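Uncharacterized protein (Parabacteroides merdae, PDB 4MXN) is uncharacterised but probably hydrolyses glycosidic bonds in pectin-like polysaccharides, as a putative glycosyl hydrolase family 28 member with a parallel beta-helix fold. Local coordinates at residues A[40-45]-A[66-71]; A[70-75]-A[106-111]; A[152-157]-A[176-181]. All blocks are in the same frame, centred on the assembly; numbering follows the deposited sequence. Where two conformers were deposited one is given.

Contact 1 (A[40-45]-A[66-71]); sequences SIQRAV and GSIELK
Helix 38-50 packs against the edge of strand 61-69 in a parallel beta-helix, and the carboxamide of Gln42 reads the backbone of Glu69 much as a neighbouring strand would. The evidence is a two-point pairing. Gln42 OE1 accepts from Glu69 N at 2.7 Å, with the N-H directed at a lone pair in the carbonyl plane, while Gln42 NE2 donates to Glu69 O at 2.8 Å with an N-H...O angle of 172°. Glu69 O lies almost in the amide plane, and because OE1 faces an N-H while NE2 faces a C=O, a flipped amide would set acceptor against acceptor and donor against donor. CG stands anti to the backbone N (chi1 -169°), and the bend at chi2 (60°) turns the amide to the strand. Water 1 donates to both Gln42 OE1 and Ser67 O, and Gln42 NE2 is further engaged by Asp46, which also forms a salt bridge with Lys71 NZ.

Beside this polar pairing lies an apolar layer. Ile41 and Ile68 cross at about a right angle, with CG2 of Ile41 3.8 Å from CG2 of Ile68; Leu56 and Ile76 of adjoining strands extend the layer. One helical turn beyond Ile41, Val45 CG1 rests 3.8 Å from Lys71 CG. The same methyl, Val45 CG1, covers Lys71 N at 3.5 Å, a buried backbone nitrogen with no hydrogen-bond partner in the model.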
ATOM      1  N   SER A  40      13.890   9.495   4.794  1.00 20.33           N
ATOM      2  CA  SER A  40      14.877   9.282   3.732  1.00 20.39           C
ATOM      3  C   SER A  40      14.210   8.680   2.490  1.00 25.18           C
ATOM      4  O   SER A  40      14.572   9.061   1.370  1.00 25.17           O
ATOM      5  CB  SER A  40      16.039   8.418   4.208  1.00 23.58           C
ATOM      6  OG  SER A  40      16.720   9.054   5.280  1.00 33.04           O
ATOM      7  N   ILE A  41      13.214   7.781   2.681  1.00 19.93           N
ATOM      8  CA  ILE A  41      12.462   7.222   1.540  1.00 18.72           C
ATOM      9  C   ILE A  41      11.693   8.365   0.865  1.00 23.49           C
ATOM     10  O   ILE A  41      11.722   8.481  -0.357  1.00 23.57           O
ATOM     11  CB  ILE A  41      11.501   6.062   1.973  1.00 20.19           C
ATOM     12  CG1 ILE A  41      12.277   4.829   2.481  1.00 19.45           C
ATOM     13  CG2 ILE A  41      10.566   5.687   0.792  1.00 21.54           C
ATOM     14  CD1 ILE A  41      11.425   3.788   3.264  1.00 18.21           C
ATOM     15  N   GLN A  42      11.003   9.211   1.682  1.00 20.72           N
ATOM     16  CA  GLN A  42      10.231  10.335   1.154  1.00 21.00           C
ATOM     17  C   GLN A  42      11.116  11.280   0.340  1.00 26.15           C
ATOM     18  O   GLN A  42      10.706  11.724  -0.735  1.00 24.08           O
ATOM     19  CB  GLN A  42       9.519  11.123   2.276  1.00 21.94           C
ATOM     20  CG  GLN A  42       8.492  12.125   1.731  1.00 20.98           C
ATOM     21  CD  GLN A  42       7.433  11.399   0.939  1.00 25.06           C
ATOM     22  OE1 GLN A  42       6.751  10.512   1.462  1.00 19.42           O
ATOM     23  NE2 GLN A  42       7.340  11.682  -0.365  1.00 19.80           N
ATOM     24  N   ARG A  43      12.308  11.614   0.872  1.00 23.60           N
ATOM     25  CA  ARG A  43      13.231  12.502   0.170  1.00 24.28           C
ATOM     26  C   ARG A  43      13.702  11.856  -1.148  1.00 28.31           C
ATOM     27  O   ARG A  43      13.807  12.550  -2.174  1.00 28.13           O
ATOM     28  CB  ARG A  43      14.411  12.898   1.068  1.00 24.57           C
ATOM     29  CG  ARG A  43      15.380  13.893   0.393  1.00 40.27           C
ATOM     30  CD  ARG A  43      14.810  15.295   0.155  1.00 49.70           C
ATOM     31  NE  ARG A  43      14.575  16.027   1.402  1.00 59.83           N
ATOM     32  CZ  ARG A  43      15.146  17.184   1.732  1.00 73.02           C
ATOM     33  NH1 ARG A  43      16.011  17.767   0.909  1.00 57.57           N
ATOM     34  NH2 ARG A  43      14.856  17.765   2.888  1.00 57.65           N
ATOM     35  N   ALA A  44      13.940  10.530  -1.138  1.00 24.29           N
ATOM     36  CA  ALA A  44      14.337   9.836  -2.367  1.00 23.94           C
ATOM     37  C   ALA A  44      13.208   9.933  -3.415  1.00 26.34           C
ATOM     38  O   ALA A  44      13.469  10.292  -4.562  1.00 25.30           O
ATOM     39  CB  ALA A  44      14.669   8.381  -2.068  1.00 24.22           C
ATOM     40  N   VAL A  45      11.937   9.694  -2.979  1.00 22.62           N
ATOM     41  CA  VAL A  45      10.758   9.754  -3.859  1.00 22.02           C
ATOM     42  C   VAL A  45      10.644  11.165  -4.443  1.00 26.82           C
ATOM     43  O   VAL A  45      10.485  11.290  -5.651  1.00 25.64           O
ATOM     44  CB  VAL A  45       9.457   9.298  -3.136  1.00 24.01           C
ATOM     45  CG1 VAL A  45       8.205   9.687  -3.933  1.00 23.77           C
ATOM     46  CG2 VAL A  45       9.482   7.793  -2.892  1.00 22.40           C
ATOM     47  N   GLY A  66       7.269   4.383   8.125  1.00 15.75           N
ATOM     48  CA  GLY A  66       5.954   4.949   8.349  1.00 15.09           C
ATOM     49  C   GLY A  66       5.353   5.214   6.974  1.00 19.08           C
ATOM     50  O   GLY A  66       5.817   4.655   5.967  1.00 18.56           O
ATOM     51  N   SER A  67       4.354   6.108   6.902  1.00 16.16           N
ATOM     52  CA  SER A  67       3.674   6.440   5.641  1.00 15.64           C
ATOM     53  C   SER A  67       4.569   7.166   4.653  1.00 20.61           C
ATOM     54  O   SER A  67       5.219   8.163   4.974  1.00 18.46           O
ATOM     55  CB  SER A  67       2.421   7.264   5.910  1.00 20.22           C
ATOM     56  OG  SER A  67       1.473   6.423   6.545  1.00 25.54           O
ATOM     57  N   ILE A  68       4.598   6.629   3.426  1.00 18.60           N
ATOM     58  CA  ILE A  68       5.350   7.166   2.283  1.00 18.69           C
ATOM     59  C   ILE A  68       4.372   7.742   1.287  1.00 22.84           C
ATOM     60  O   ILE A  68       3.421   7.056   0.903  1.00 22.07           O
ATOM     61  CB  ILE A  68       6.212   6.053   1.617  1.00 20.77           C
ATOM     62  CG1 ILE A  68       7.192   5.379   2.610  1.00 19.80           C
ATOM     63  CG2 ILE A  68       6.913   6.573   0.351  1.00 19.78           C
ATOM     64  CD1 ILE A  68       7.536   3.894   2.252  1.00 25.16           C
ATOM     65  N   GLU A  69       4.610   8.991   0.846  1.00 21.20           N
ATOM     66  CA  GLU A  69       3.782   9.615  -0.163  1.00 21.50           C
ATOM     67  C   GLU A  69       4.449   9.456  -1.534  1.00 26.00           C
ATOM     68  O   GLU A  69       5.492  10.062  -1.804  1.00 24.36           O
ATOM     69  CB  GLU A  69       3.521  11.081   0.165  1.00 23.79           C
ATOM     70  CG  GLU A  69       2.612  11.734  -0.863  1.00 33.16           C
ATOM     71  CD  GLU A  69       2.205  13.175  -0.644  1.00 36.94           C
ATOM     72  OE1 GLU A  69       2.847  13.882   0.163  1.00 30.08           O
ATOM     73  OE2 GLU A  69       1.267  13.619  -1.341  1.00 31.10           O
ATOM     74  N   LEU A  70       3.854   8.619  -2.387  1.00 23.04           N
ATOM     75  CA  LEU A  70       4.347   8.389  -3.745  1.00 23.42           C
ATOM     76  C   LEU A  70       4.067   9.651  -4.583  1.00 25.10           C
ATOM     77  O   LEU A  70       3.047  10.312  -4.377  1.00 24.07           O
ATOM     78  CB  LEU A  70       3.652   7.127  -4.326  1.00 23.66           C
ATOM     79  CG  LEU A  70       4.210   6.440  -5.563  1.00 29.04           C
ATOM     80  CD1 LEU A  70       5.757   6.381  -5.575  1.00 27.94           C
ATOM     81  CD2 LEU A  70       3.615   5.033  -5.684  1.00 32.89           C
ATOM     82  N   LYS A  71       5.012  10.040  -5.441  1.00 20.19           N
ATOM     83  CA  LYS A  71       4.856  11.256  -6.256  1.00 20.84           C
ATOM     84  C   LYS A  71       4.819  10.905  -7.728  1.00 23.17           C
ATOM     85  O   LYS A  71       5.293   9.843  -8.101  1.00 21.91           O
ATOM     86  CB  LYS A  71       5.978  12.273  -5.975  1.00 23.61           C
ATOM     87  CG  LYS A  71       6.025  12.782  -4.517  1.00 24.16           C
ATOM     88  CD  LYS A  71       4.864  13.728  -4.170  1.00 27.26           C
ATOM     89  CE  LYS A  71       4.919  14.219  -2.745  1.00 30.28           C
ATOM     90  NZ  LYS A  71       6.048  15.157  -2.507  1.00 29.15           N
TER
HETATM   91  O   HOH W   1       6.356  10.384   4.323  1.00 23.98           O

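Contact 2 (A[70-75]-A[106-111]); sequences LKSNVT and DKQKNI
Leu70 and Ile111 open this corner between neighbouring coils of the parallel beta-helix, Leu70 CG lying 4.1 Å from Ile111 CB. A type II turn runs from Lys71 to Val74, and Lys71 O is met by Ile111 CG2 at 3.2 Å. Ser72 carries the polar centre. Its backbone N donates to Gln108 OE1 at 2.8 Å, on a lone pair in the carbonyl plane. Ser72 OG donates to the same Gln108 OE1 at 3.1 Å, but from 60° above that plane. Ser72 OG accepts from Lys109 N at 2.9 Å. The Gln108 chain bends at chi2 (-60°), folding its amide back so that OE1 meets Ser72 while NE2 donates to Asp106 O at 2.9 Å. With an alanine for Gln108, Ser72 N and the Ser72 hydroxyl hydrogen would probably lose their shared acceptor, and Asp106 O the donor NE2, although Lys109 N could still hold Ser72 OG.

Asn73, at positive phi in the third position of the turn, sends its N-H chiefly to Lys109 O. Its OD1 takes Asn110 ND2 at 2.8 Å on one lone pair and Lys109 NZ at 2.9 Å on the other. Val74 O faces Ile111 CA, and Thr75 OG1 shares water 3 with Asn110 O. Gln108 OE1 and Asn73 OD1, each gripped twice, thus tie the coils by side-chain chemistry where regular strand pairing gives way to turns.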
ATOM      1  N   LEU A  70       3.854   8.619  -2.387  1.00 23.04           N
ATOM      2  CA  LEU A  70       4.347   8.389  -3.745  1.00 23.42           C
ATOM      3  C   LEU A  70       4.067   9.651  -4.583  1.00 25.10           C
ATOM      4  O   LEU A  70       3.047  10.312  -4.377  1.00 24.07           O
ATOM      5  CB  LEU A  70       3.652   7.127  -4.326  1.00 23.66           C
ATOM      6  CG  LEU A  70       4.210   6.440  -5.563  1.00 29.04           C
ATOM      7  CD1 LEU A  70       5.757   6.381  -5.575  1.00 27.94           C
ATOM      8  CD2 LEU A  70       3.615   5.033  -5.684  1.00 32.89           C
ATOM      9  N   LYS A  71       5.012  10.040  -5.441  1.00 20.19           N
ATOM     10  CA  LYS A  71       4.856  11.256  -6.256  1.00 20.84           C
ATOM     11  C   LYS A  71       4.819  10.905  -7.728  1.00 23.17           C
ATOM     12  O   LYS A  71       5.293   9.843  -8.101  1.00 21.91           O
ATOM     13  CB  LYS A  71       5.978  12.273  -5.975  1.00 23.61           C
ATOM     14  CG  LYS A  71       6.025  12.782  -4.517  1.00 24.16           C
ATOM     15  CD  LYS A  71       4.864  13.728  -4.170  1.00 27.26           C
ATOM     16  CE  LYS A  71       4.919  14.219  -2.745  1.00 30.28           C
ATOM     17  NZ  LYS A  71       6.048  15.157  -2.507  1.00 29.15           N
ATOM     18  N   SER A  72       4.284  11.812  -8.567  1.00 20.34           N
ATOM     19  CA  SER A  72       4.158  11.611 -10.008  1.00 19.98           C
ATOM     20  C   SER A  72       5.462  11.178 -10.661  1.00 25.23           C
ATOM     21  O   SER A  72       6.528  11.715 -10.352  1.00 25.04           O
ATOM     22  CB  SER A  72       3.644  12.874 -10.692  1.00 22.57           C
ATOM     23  OG  SER A  72       2.315  13.151 -10.280  1.00 30.61           O
ATOM     24  N   ASN A  73       5.358  10.167 -11.543  1.00 21.56           N
ATOM     25  CA  ASN A  73       6.422   9.595 -12.376  1.00 22.48           C
ATOM     26  C   ASN A  73       7.414   8.750 -11.574  1.00 25.70           C
ATOM     27  O   ASN A  73       8.470   8.393 -12.099  1.00 25.25           O
ATOM     28  CB  ASN A  73       7.145  10.677 -13.194  1.00 22.42           C
ATOM     29  CG  ASN A  73       6.186  11.487 -14.010  1.00 35.81           C
ATOM     30  OD1 ASN A  73       5.354  10.941 -14.735  1.00 31.69           O
ATOM     31  ND2 ASN A  73       6.221  12.791 -13.849  1.00 29.41           N
ATOM     32  N   VAL A  74       7.031   8.344 -10.353  1.00 19.93           N
ATOM     33  CA  VAL A  74       7.869   7.506  -9.501  1.00 20.57           C
ATOM     34  C   VAL A  74       7.218   6.145  -9.329  1.00 23.03           C
ATOM     35  O   VAL A  74       6.016   6.060  -9.114  1.00 21.12           O
ATOM     36  CB  VAL A  74       8.165   8.155  -8.117  1.00 25.82           C
ATOM     37  CG1 VAL A  74       9.060   7.262  -7.246  1.00 25.35           C
ATOM     38  CG2 VAL A  74       8.789   9.543  -8.277  1.00 26.71           C
ATOM     39  N   THR A  75       8.027   5.097  -9.429  1.00 20.93           N
ATOM     40  CA  THR A  75       7.661   3.713  -9.168  1.00 19.84           C
ATOM     41  C   THR A  75       8.549   3.213  -8.038  1.00 24.78           C
ATOM     42  O   THR A  75       9.765   3.405  -8.075  1.00 24.33           O
ATOM     43  CB  THR A  75       7.777   2.855 -10.445  1.00 27.14           C
ATOM     44  OG1 THR A  75       6.707   3.211 -11.316  1.00 22.14           O
ATOM     45  CG2 THR A  75       7.683   1.341 -10.154  1.00 24.98           C
ATOM     46  N   ASP A 106      -1.827  11.044  -3.516  1.00 24.31           N
ATOM     47  CA  ASP A 106      -2.939  11.967  -3.616  1.00 23.40           C
ATOM     48  C   ASP A 106      -2.767  12.855  -4.846  1.00 25.71           C
ATOM     49  O   ASP A 106      -1.880  13.710  -4.875  1.00 25.54           O
ATOM     50  CB  ASP A 106      -3.026  12.808  -2.326  1.00 26.00           C
ATOM     51  CG  ASP A 106      -4.075  13.901  -2.329  1.00 48.14           C
ATOM     52  OD1 ASP A 106      -5.123  13.720  -2.985  1.00 50.14           O
ATOM     53  OD2 ASP A 106      -3.856  14.934  -1.659  1.00 59.24           O
ATOM     54  N   LYS A 107      -3.632  12.643  -5.852  1.00 23.42           N
ATOM     55  CA  LYS A 107      -3.728  13.399  -7.100  1.00 25.07           C
ATOM     56  C   LYS A 107      -2.397  13.399  -7.865  1.00 28.82           C
ATOM     57  O   LYS A 107      -1.949  14.445  -8.345  1.00 30.15           O
ATOM     58  CB  LYS A 107      -4.232  14.830  -6.823  1.00 29.80           C
ATOM     59  CG  LYS A 107      -5.696  14.876  -6.393  1.00 50.38           C
ATOM     60  CD  LYS A 107      -6.170  16.296  -6.135  1.00 67.62           C
ATOM     61  CE  LYS A 107      -7.543  16.345  -5.511  1.00 86.91           C
ATOM     62  NZ  LYS A 107      -7.508  15.973  -4.071  1.00 98.89           N
ATOM     63  N   GLN A 108      -1.773  12.213  -7.976  1.00 23.40           N
ATOM     64  CA  GLN A 108      -0.528  12.022  -8.714  1.00 23.09           C
ATOM     65  C   GLN A 108      -0.808  11.288 -10.027  1.00 26.96           C
ATOM     66  O   GLN A 108      -1.864  10.683 -10.174  1.00 26.80           O
ATOM     67  CB  GLN A 108       0.485  11.227  -7.868  1.00 23.14           C
ATOM     68  CG  GLN A 108       0.830  11.862  -6.506  1.00 25.18           C
ATOM     69  CD  GLN A 108       1.442  13.239  -6.597  1.00 32.98           C
ATOM     70  OE1 GLN A 108       2.522  13.438  -7.182  1.00 25.10           O
ATOM     71  NE2 GLN A 108       0.789  14.219  -5.988  1.00 28.77           N
ATOM     72  N   LYS A 109       0.159  11.294 -10.957  1.00 22.69           N
ATOM     73  CA  LYS A 109      -0.026  10.560 -12.213  1.00 21.96           C
ATOM     74  C   LYS A 109       1.219   9.726 -12.537  1.00 24.20           C
ATOM     75  O   LYS A 109       2.320  10.048 -12.089  1.00 21.28           O
ATOM     76  CB  LYS A 109      -0.419  11.495 -13.394  1.00 24.48           C
ATOM     77  CG  LYS A 109       0.444  12.747 -13.629  1.00 31.35           C
ATOM     78  CD  LYS A 109       1.893  12.407 -14.077  1.00 44.16           C
ATOM     79  CE  LYS A 109       2.340  13.061 -15.339  1.00 47.28           C
ATOM     80  NZ  LYS A 109       3.220  12.184 -16.167  1.00 39.53           N
ATOM     81  N   ASN A 110       1.043   8.679 -13.365  1.00 21.75           N
ATOM     82  CA  ASN A 110       2.126   7.811 -13.821  1.00 22.11           C
ATOM     83  C   ASN A 110       2.932   7.295 -12.610  1.00 26.02           C
ATOM     84  O   ASN A 110       4.134   7.527 -12.490  1.00 26.21           O
ATOM     85  CB  ASN A 110       3.014   8.557 -14.835  1.00 23.83           C
ATOM     86  CG  ASN A 110       4.081   7.715 -15.469  1.00 35.84           C
ATOM     87  OD1 ASN A 110       3.935   6.507 -15.627  1.00 29.49           O
ATOM     88  ND2 ASN A 110       5.204   8.337 -15.772  1.00 26.55           N
ATOM     89  N   ILE A 111       2.252   6.601 -11.703  1.00 22.20           N
ATOM     90  CA  ILE A 111       2.905   6.087 -10.488  1.00 21.48           C
ATOM     91  C   ILE A 111       2.800   4.573 -10.446  1.00 24.50           C
ATOM     92  O   ILE A 111       1.904   3.977 -11.039  1.00 23.92           O
ATOM     93  CB  ILE A 111       2.325   6.743  -9.205  1.00 25.34           C
ATOM     94  CG1 ILE A 111       0.776   6.611  -9.149  1.00 26.38           C
ATOM     95  CG2 ILE A 111       2.759   8.208  -9.086  1.00 27.80           C
ATOM     96  CD1 ILE A 111       0.181   6.806  -7.821  1.00 29.41           C
TER
HETATM   97  O   HOH W   2       0.680  12.048  -3.233  1.00 24.85           O
HETATM   98  O   HOH W   3       6.288   5.451 -12.811  1.00 29.15           O

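Contact 3 (A[152-157]-A[176-181]); sequences CMEGCE and YKDCHN
Met153 and Tyr176 are paired in parallel between strands 151-154 and 174-177, successive rungs on one face of the beta-helix. Three backbone bonds, each 2.9 Å long, fix the register: Lys177 N to Met153 O, Gly155 N to Lys177 O and, past the turn, His180 N to Cys156 O. Gly155 and Asp178 both take positive phi (65° and 52°), so the two chains bend together and the pairing resumes at Glu157 and His180. Inside the bend, Cys179 SG lies against Met153 O and accepts a weak, long bond from Cys156 N (3.7 Å).

Like positions stack along the rungs. Glu154 and Lys177 run side by side, pointing the same way, both with CG anti to the backbone N. Their aliphatic parts touch, Glu154 CG lying 3.9 Å from Lys177 CD, but there is no salt bridge, since Glu154 OE2 and Lys177 NZ are 5.2 Å apart. Glu157 lies alongside His180 in the same manner, its carboxylate plane 74° from the ring plane. On the inner face, selenomethionine Met153 makes a Met-aromatic contact, SE approaching Tyr176 CE1 obliquely at 3.9 Å; two conformers were deposited, so this detail is tentative.

Further out, Ile111, Ile113, Val159 and Ile161 touch Met153 in the beta-helix interior, Glu174 holds the Tyr176 hydroxyl, and a disulfide links Cys152 to Cys99. On the outer face, water 4 donates to Glu154 OE2 at 2.7 Å and to Asp178 OD2 at 2.6 Å. With both its hydrogens spent on these carboxylates, that water probably softens the repulsion between two acidic groups close together on neighbouring coils.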
ATOM      1  N   CYS A 152      -2.913   3.069  -0.653  1.00 24.74           N
ATOM      2  CA  CYS A 152      -4.096   3.911  -0.812  1.00 26.93           C
ATOM      3  C   CYS A 152      -3.838   4.963  -1.893  1.00 29.06           C
ATOM      4  O   CYS A 152      -2.932   5.785  -1.734  1.00 26.98           O
ATOM      5  CB  CYS A 152      -4.514   4.559   0.506  1.00 29.31           C
ATOM      6  SG  CYS A 152      -6.032   5.548   0.399  1.00 35.16           S
HETATM    7  N   MSE A 153      -4.645   4.945  -2.969  1.00 24.14           N
HETATM    8  CA  MSE A 153      -4.538   5.933  -4.054  0.50 24.49           C
HETATM    9  C   MSE A 153      -5.826   6.711  -4.179  1.00 27.34           C
HETATM   10  O   MSE A 153      -6.900   6.118  -4.290  1.00 27.12           O
HETATM   11  CB  MSE A 153      -4.203   5.284  -5.404  0.50 26.94           C
HETATM   12  CG  MSE A 153      -2.730   5.133  -5.650  0.50 34.18           C
HETATM   13 SE   MSE A 153      -2.156   3.345  -5.176  0.38 41.92          SE
HETATM   14  CE  MSE A 153      -0.231   3.665  -5.241  0.50 38.45           C
ATOM     15  N   GLU A 154      -5.730   8.038  -4.171  1.00 22.77           N
ATOM     16  CA  GLU A 154      -6.920   8.877  -4.314  1.00 22.49           C
ATOM     17  C   GLU A 154      -6.699   9.947  -5.380  1.00 24.62           C
ATOM     18  O   GLU A 154      -5.750  10.727  -5.281  1.00 25.61           O
ATOM     19  CB  GLU A 154      -7.348   9.512  -2.986  1.00 23.84           C
ATOM     20  CG  GLU A 154      -8.756  10.100  -3.050  1.00 28.89           C
ATOM     21  CD  GLU A 154      -9.211  10.853  -1.815  1.00 46.84           C
ATOM     22  OE1 GLU A 154      -8.785  10.494  -0.693  1.00 46.90           O
ATOM     23  OE2 GLU A 154     -10.019  11.796  -1.971  1.00 49.96           O
ATOM     24  N   GLY A 155      -7.596   9.992  -6.354  1.00 20.67           N
ATOM     25  CA  GLY A 155      -7.567  10.973  -7.440  1.00 22.50           C
ATOM     26  C   GLY A 155      -6.369  10.841  -8.360  1.00 25.56           C
ATOM     27  O   GLY A 155      -5.967  11.815  -8.993  1.00 26.01           O
ATOM     28  N   CYS A 156      -5.791   9.643  -8.438  1.00 20.65           N
ATOM     29  CA  CYS A 156      -4.608   9.378  -9.241  1.00 21.27           C
ATOM     30  C   CYS A 156      -4.967   8.905 -10.649  1.00 25.10           C
ATOM     31  O   CYS A 156      -6.051   8.375 -10.872  1.00 23.77           O
ATOM     32  CB  CYS A 156      -3.708   8.375  -8.526  1.00 21.52           C
ATOM     33  SG  CYS A 156      -3.008   8.998  -6.973  1.00 25.42           S
ATOM     34  N   GLU A 157      -4.049   9.111 -11.607  1.00 22.36           N
ATOM     35  CA  GLU A 157      -4.239   8.688 -12.996  1.00 22.24           C
ATOM     36  C   GLU A 157      -3.040   7.865 -13.455  1.00 25.83           C
ATOM     37  O   GLU A 157      -1.918   8.253 -13.150  1.00 26.33           O
ATOM     38  CB  GLU A 157      -4.417   9.931 -13.897  1.00 24.98           C
ATOM     39  CG  GLU A 157      -5.744  10.645 -13.714  1.00 38.99           C
ATOM     40  CD  GLU A 157      -6.083  11.729 -14.717  1.00 58.23           C
ATOM     41  OE1 GLU A 157      -5.331  11.912 -15.705  1.00 43.11           O
ATOM     42  OE2 GLU A 157      -7.128  12.387 -14.517  1.00 53.76           O
ATOM     43  N   TYR A 176      -8.578   2.198  -3.589  1.00 21.22           N
ATOM     44  CA  TYR A 176      -8.563   2.961  -4.843  1.00 21.42           C
ATOM     45  C   TYR A 176      -9.796   3.826  -4.834  1.00 25.07           C
ATOM     46  O   TYR A 176     -10.925   3.313  -4.786  1.00 25.66           O
ATOM     47  CB  TYR A 176      -8.482   2.049  -6.093  1.00 23.19           C
ATOM     48  CG  TYR A 176      -7.298   1.110  -6.048  1.00 26.04           C
ATOM     49  CD1 TYR A 176      -6.005   1.571  -6.299  1.00 28.69           C
ATOM     50  CD2 TYR A 176      -7.460  -0.231  -5.718  1.00 26.91           C
ATOM     51  CE1 TYR A 176      -4.903   0.719  -6.205  1.00 25.64           C
ATOM     52  CE2 TYR A 176      -6.365  -1.093  -5.625  1.00 27.12           C
ATOM     53  CZ  TYR A 176      -5.090  -0.614  -5.880  1.00 26.84           C
ATOM     54  OH  TYR A 176      -4.009  -1.450  -5.775  1.00 25.42           O
ATOM     55  N   LYS A 177      -9.580   5.143  -4.763  1.00 19.37           N
ATOM     56  CA  LYS A 177     -10.656   6.113  -4.687  1.00 19.95           C
ATOM     57  C   LYS A 177     -10.484   7.175  -5.759  1.00 24.72           C
ATOM     58  O   LYS A 177      -9.439   7.818  -5.799  1.00 25.35           O
ATOM     59  CB  LYS A 177     -10.691   6.759  -3.282  1.00 21.68           C
ATOM     60  CG  LYS A 177     -11.831   7.750  -3.105  1.00 30.18           C
ATOM     61  CD  LYS A 177     -11.944   8.269  -1.679  1.00 38.13           C
ATOM     62  CE  LYS A 177     -12.996   9.357  -1.562  1.00 49.30           C
ATOM     63  NZ  LYS A 177     -14.369   8.881  -1.887  1.00 53.94           N
ATOM     64  N   ASP A 178     -11.513   7.358  -6.627  1.00 22.94           N
ATOM     65  CA  ASP A 178     -11.576   8.375  -7.697  1.00 23.53           C
ATOM     66  C   ASP A 178     -10.330   8.337  -8.593  1.00 26.84           C
ATOM     67  O   ASP A 178      -9.815   9.379  -8.983  1.00 26.45           O
ATOM     68  CB  ASP A 178     -11.760   9.791  -7.098  1.00 26.41           C
ATOM     69  CG  ASP A 178     -12.940   9.941  -6.155  1.00 40.91           C
ATOM     70  OD1 ASP A 178     -13.975   9.275  -6.386  1.00 43.07           O
ATOM     71  OD2 ASP A 178     -12.839  10.745  -5.201  1.00 46.50           O
ATOM     72  N   CYS A 179      -9.850   7.132  -8.909  1.00 23.84           N
ATOM     73  CA  CYS A 179      -8.678   6.941  -9.752  1.00 23.54           C
ATOM     74  C   CYS A 179      -9.088   6.622 -11.192  1.00 28.05           C
ATOM     75  O   CYS A 179     -10.192   6.131 -11.439  1.00 27.42           O
ATOM     76  CB  CYS A 179      -7.777   5.844  -9.192  1.00 23.34           C
ATOM     77  SG  CYS A 179      -6.972   6.254  -7.629  1.00 27.02           S
ATOM     78  N   HIS A 180      -8.181   6.910 -12.140  1.00 25.35           N
ATOM     79  CA  HIS A 180      -8.358   6.642 -13.567  1.00 25.77           C
ATOM     80  C   HIS A 180      -7.219   5.767 -14.052  1.00 25.79           C
ATOM     81  O   HIS A 180      -6.071   6.070 -13.750  1.00 24.18           O
ATOM     82  CB  HIS A 180      -8.372   7.947 -14.402  1.00 28.43           C
ATOM     83  CG  HIS A 180      -9.578   8.816 -14.235  1.00 34.26           C
ATOM     84  ND1 HIS A 180      -9.599   9.852 -13.314  1.00 37.26           N
ATOM     85  CD2 HIS A 180     -10.722   8.852 -14.953  1.00 37.79           C
ATOM     86  CE1 HIS A 180     -10.762  10.457 -13.483  1.00 37.67           C
ATOM     87  NE2 HIS A 180     -11.481   9.875 -14.438  1.00 38.44           N
ATOM     88  N   ASN A 181      -7.520   4.752 -14.864  1.00 22.10           N
ATOM     89  CA  ASN A 181      -6.538   3.873 -15.510  1.00 22.43           C
ATOM     90  C   ASN A 181      -5.607   3.217 -14.487  1.00 24.63           C
ATOM     91  O   ASN A 181      -4.413   3.527 -14.415  1.00 24.22           O
ATOM     92  CB  ASN A 181      -5.738   4.620 -16.609  1.00 24.91           C
ATOM     93  CG  ASN A 181      -4.844   3.718 -17.439  1.00 45.49           C
ATOM     94  OD1 ASN A 181      -5.037   2.508 -17.511  1.00 37.00           O
ATOM     95  ND2 ASN A 181      -3.822   4.280 -18.060  1.00 43.00           N
TER
HETATM   96  O   HOH W   4     -11.110  12.498  -4.313  1.00 33.43           O

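How the contacts relate
The three contacts follow one another along the chain and up the beta-helix. Contacts 1 and 2 lie 11 Å apart between centres and share Leu70 and Lys71: helix 38-50 packs against segment 66-71, near the N-terminal end of the solenoid, and the turn leading into strand 74-78 meets the next coil. Contact 2 is about 10 Å from contact 3 between centres, joined by probable backbone hydrogen bonds, Lys107 N to Glu154 O and Asn110 N to Glu157 O. Strands 104-106, 151-154 and 174-177 are consecutive in one parallel sheet. Contacts 1 and 3 lie about 18 Å apart between centres; a touch of Leu70 on two-conformer Met153 is tentative. Contact 1 joins the N-terminal helix to the solenoid; contacts 2 and 3 join successive coils.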